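Local coordinates for protein nucleoside-diphosphate-sugar epimerase (Pseudomonas aeruginosa, PDB 2X4G) that probably acts as an NAD-dependent epimerase or related oxidoreductase on nucleotide sugars, using a Rossmann-type cofactor-binding fold, at residues L157-W160 with A161-E164; P138-E141 with G142-Y145. All coordinates share one frame; numbering follows the deposited sequence.

Overall arrangement
Both interactions are local and lie in the Rossmann-type part of the epimerase/dehydratase fold. Interaction 2 comes first, in the loop between strand 121-124 and helix 154-171. Interaction 1 follows, within helix 154-171 itself. Strand 121-124 belongs to the mainly parallel Rossmann-type sheet and pairs with strands 80-83 and 176-185. The two centres lie about 14 Å apart. The contacts touch directly where Y145 packs on W160, with CD1 of each ring 3.8 Å apart. R238 also joins them: it pairs with D163 of interaction 1, and it reaches the E141 backbone and the F144 ring of interaction 2. The loop is thus held against the helix that follows it.

Interaction 1. Residues L157-W160 with A161-E164; sequences LCKW and ALDE
Within helix 154-171, W160 and E164 pack one turn apart. E164 CG comes over one face of the indole, offset toward its rim, 3.6 Å from W160 CZ2. The carboxylate plane is turned 50° from the ring; it is the CG methylene that touches the indole. W160 CG is anti to the backbone N (chi1 165°), which swings the indole along the helix toward E164. A161 CB adds a looser apolar contact, 4.0 Å from W160 CE3.

On another side of the helix, C158 SG meets L162 CD1 at 3.8 Å. Both side chains pack on helix 98-116. The i to i+4 helix bonds run alongside, A161 N to L157 O (2.9 Å) and E164 N to W160 O (2.9 Å); L162 N to C158 O, at 179°, is the straightest. The bond from D163 N to K159 O is weak.

K159 is the lysine of a Tyr-X-X-X-Lys sequence, as in the extended short-chain dehydrogenases. The E164 carboxylate leaves the indole to form a salt bridge with R167. D163 OD1 bridges both R167 and R238. W160 therefore meets the aliphatic part of E164, while the acidic groups are probably stabilised by the neighbouring arginines.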
loop_
_atom_site.group_PDB
_atom_site.type_symbol
_atom_site.label_atom_id
_atom_site.label_comp_id
_atom_site.label_asym_id
_atom_site.label_seq_id
_atom_site.Cartn_x
_atom_site.Cartn_y
_atom_site.Cartn_z
ATOM N N LEU A 157 3.029 13.462 10.268
ATOM C CA LEU A 157 2.937 13.325 11.714
ATOM C C LEU A 157 4.300 13.010 12.296
ATOM O O LEU A 157 4.748 13.619 13.272
ATOM C CB LEU A 157 1.947 12.222 12.052
ATOM C CG LEU A 157 1.410 12.258 13.476
ATOM C CD1 LEU A 157 0.618 13.530 13.727
ATOM C CD2 LEU A 157 0.539 11.037 13.741
ATOM N N CYS A 158 4.963 12.054 11.668
ATOM C CA CYS A 158 6.315 11.701 12.028
ATOM C C CYS A 158 7.250 12.912 11.873
ATOM O O CYS A 158 8.033 13.247 12.760
ATOM C CB CYS A 158 6.773 10.530 11.167
ATOM S SG CYS A 158 8.532 10.284 11.257
ATOM N N LYS A 159 7.139 13.597 10.751
ATOM C CA LYS A 159 7.960 14.786 10.528
ATOM C C LYS A 159 7.626 15.930 11.483
ATOM O O LYS A 159 8.508 16.678 11.878
ATOM C CB LYS A 159 7.892 15.225 9.054
ATOM C CG LYS A 159 9.086 14.724 8.199
ATOM C CD LYS A 159 9.386 13.216 8.332
ATOM C CE LYS A 159 10.765 12.848 7.775
ATOM N NZ LYS A 159 11.857 13.715 8.350
ATOM N N TRP A 160 6.372 16.059 11.875
ATOM C CA TRP A 160 5.988 17.056 12.877
ATOM C C TRP A 160 6.571 16.710 14.233
ATOM O O TRP A 160 7.023 17.585 14.950
ATOM C CB TRP A 160 4.461 17.163 12.995
ATOM C CG TRP A 160 4.005 17.888 14.219
ATOM C CD1 TRP A 160 3.844 19.225 14.356
ATOM C CD2 TRP A 160 3.655 17.309 15.482
ATOM N NE1 TRP A 160 3.419 19.526 15.625
ATOM C CE2 TRP A 160 3.296 18.366 16.340
ATOM C CE3 TRP A 160 3.612 15.998 15.972
ATOM C CZ2 TRP A 160 2.885 18.156 17.663
ATOM C CZ3 TRP A 160 3.217 15.789 17.289
ATOM C CH2 TRP A 160 2.853 16.861 18.117
ATOM N N ALA A 161 6.534 15.434 14.593
ATOM C CA ALA A 161 7.035 14.994 15.902
ATOM C C ALA A 161 8.535 15.267 16.068
ATOM O O ALA A 161 8.956 15.880 17.040
ATOM C CB ALA A 161 6.745 13.522 16.107
ATOM N N LEU A 162 9.330 14.805 15.109
ATOM C CA LEU A 162 10.777 15.011 15.140
ATOM C C LEU A 162 11.119 16.496 15.232
ATOM O O LEU A 162 12.078 16.892 15.908
ATOM C CB LEU A 162 11.415 14.385 13.903
ATOM C CG LEU A 162 11.348 12.841 13.812
ATOM C CD1 LEU A 162 11.619 12.281 12.389
ATOM C CD2 LEU A 162 12.302 12.205 14.847
ATOM N N ASP A 163 10.322 17.325 14.566
ATOM C CA ASP A 163 10.487 18.770 14.682
ATOM C C ASP A 163 10.186 19.264 16.107
ATOM O O ASP A 163 10.993 19.976 16.700
ATOM C CB ASP A 163 9.604 19.500 13.674
ATOM C CG ASP A 163 10.013 20.949 13.492
ATOM O OD1 ASP A 163 9.391 21.837 14.127
ATOM O OD2 ASP A 163 10.964 21.199 12.717
ATOM N N GLU A 164 9.029 18.884 16.641
ATOM C CA GLU A 164 8.677 19.183 18.029
ATOM C C GLU A 164 9.704 18.713 19.030
ATOM O O GLU A 164 9.988 19.413 19.996
ATOM C CB GLU A 164 7.337 18.549 18.403
ATOM C CG GLU A 164 6.137 19.477 18.205
ATOM C CD GLU A 164 6.053 20.605 19.233
ATOM O OE1 GLU A 164 5.324 21.587 18.949
ATOM O OE2 GLU A 164 6.704 20.519 20.305
#

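Interaction 2. Residues P138-E141 with G142-Y145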
loop_
_atom_site.group_PDB
_atom_site.type_symbol
_atom_site.label_atom_id
_atom_site.label_comp_id
_atom_site.label_asym_id
_atom_site.label_seq_id
_atom_site.Cartn_x
_atom_site.Cartn_y
_atom_site.Cartn_z
ATOM N N PRO A 138 4.938 31.397 -0.287
ATOM C CA PRO A 138 5.978 30.451 0.056
ATOM C C PRO A 138 6.155 30.337 1.555
ATOM O O PRO A 138 6.124 31.334 2.272
ATOM C CB PRO A 138 7.232 31.056 -0.581
ATOM C CG PRO A 138 6.735 31.892 -1.671
ATOM C CD PRO A 138 5.468 32.484 -1.125
ATOM N N GLY A 139 6.349 29.110 2.008
ATOM C CA GLY A 139 6.454 28.814 3.420
ATOM C C GLY A 139 7.720 29.313 4.091
ATOM O O GLY A 139 8.761 29.484 3.456
ATOM N N HIS A 140 7.616 29.524 5.397
ATOM C CA HIS A 140 8.679 30.122 6.175
ATOM C C HIS A 140 8.695 29.509 7.578
ATOM O O HIS A 140 7.779 28.781 7.969
ATOM C CB HIS A 140 8.513 31.663 6.213
ATOM C CG HIS A 140 7.214 32.126 6.805
ATOM N ND1 HIS A 140 7.037 32.311 8.161
ATOM C CD2 HIS A 140 6.029 32.432 6.227
ATOM C CE1 HIS A 140 5.795 32.697 8.392
ATOM N NE2 HIS A 140 5.163 32.780 7.236
ATOM N N GLU A 141 9.736 29.826 8.331
ATOM C CA GLU A 141 10.005 29.177 9.606
ATOM C C GLU A 141 8.950 29.419 10.703
ATOM O O GLU A 141 8.881 28.669 11.682
ATOM C CB GLU A 141 11.368 29.630 10.105
ATOM C CG GLU A 141 12.539 29.075 9.310
ATOM C CD GLU A 141 12.913 29.865 8.061
ATOM O OE1 GLU A 141 13.898 29.468 7.402
ATOM O OE2 GLU A 141 12.236 30.856 7.730
ATOM N N GLY A 142 8.145 30.465 10.547
ATOM C CA GLY A 142 7.123 30.814 11.514
ATOM C C GLY A 142 5.859 29.990 11.410
ATOM O O GLY A 142 4.980 30.123 12.240
ATOM N N LEU A 143 5.754 29.148 10.384
ATOM C CA LEU A 143 4.576 28.303 10.202
ATOM C C LEU A 143 4.640 27.120 11.148
ATOM O O LEU A 143 5.444 26.239 10.963
ATOM C CB LEU A 143 4.486 27.797 8.759
ATOM C CG LEU A 143 4.311 28.846 7.666
ATOM C CD1 LEU A 143 4.061 28.148 6.358
ATOM C CD2 LEU A 143 3.144 29.802 7.985
ATOM N N PHE A 144 3.786 27.099 12.157
ATOM C CA PHE A 144 3.727 25.985 13.084
ATOM C C PHE A 144 2.324 25.415 13.159
ATOM O O PHE A 144 1.339 26.125 13.000
ATOM C CB PHE A 144 4.108 26.445 14.481
ATOM C CG PHE A 144 5.556 26.767 14.652
ATOM C CD1 PHE A 144 6.001 28.064 14.560
ATOM C CD2 PHE A 144 6.466 25.776 14.953
ATOM C CE1 PHE A 144 7.331 28.362 14.743
ATOM C CE2 PHE A 144 7.800 26.071 15.142
ATOM C CZ PHE A 144 8.231 27.356 15.035
ATOM N N TYR A 145 2.237 24.120 13.418
ATOM C CA TYR A 145 0.993 23.515 13.867
ATOM C C TYR A 145 0.836 23.840 15.365
ATOM O O TYR A 145 1.725 23.538 16.150
ATOM C CB TYR A 145 1.063 21.999 13.688
ATOM C CG TYR A 145 0.869 21.484 12.281
ATOM C CD1 TYR A 145 1.941 20.985 11.548
ATOM C CD2 TYR A 145 -0.405 21.449 11.700
ATOM C CE1 TYR A 145 1.763 20.490 10.264
ATOM C CE2 TYR A 145 -0.600 20.956 10.420
ATOM C CZ TYR A 145 0.492 20.480 9.701
ATOM O OH TYR A 145 0.316 19.987 8.426
#
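L143 lies over the imidazole of H140. Its CG sits above the middle of one ring face, 4.1 Å from the ring centroid and 12° off the ring normal, a CH-pi contact. L143 CD2 reaches past the centre to H140 NE2, at 3.7 Å. The two side chains run at about a right angle. H140 takes the crowded first torsion, with CG between the backbone N and the carbonyl carbon (chi1 59°). This folds the ring along the chain that follows. ND1 then accepts a hydrogen bond from G142 N at 3.2 Å, with the donor tilted 31° out of the ring plane.

L143 CG stands anti to the carbonyl carbon, which puts its two branches on the ring and the backbone. One branch, CD2, goes to the imidazole. The other, CD1, goes to the backbone, 3.8 Å from G139 CA.

The chain here makes a type I beta turn from H140 to L143. It is closed by L143 N to H140 O at 3.2 Å, with the donor above the carbonyl plane. The H140 ring thus holds the N-H of G142, and the H140 carbonyl holds that of L143.

E141 is a corner residue of the turn. Its CB points away from the 142-145 segment, though CB still lies 3.4 Å from G142 N. At the end of the side chain, OE1 accepts a hydrogen bond from L240 N. E141 O faces the other way, 3.4 Å from F144 CE1, in an oblique approach to the phenyl ring. R238 donates to this same oxygen and makes a cation-pi contact with F144. Beyond the turn, F144 touches R167 of helix 154-171, and Y145 packs on V156 of that helix.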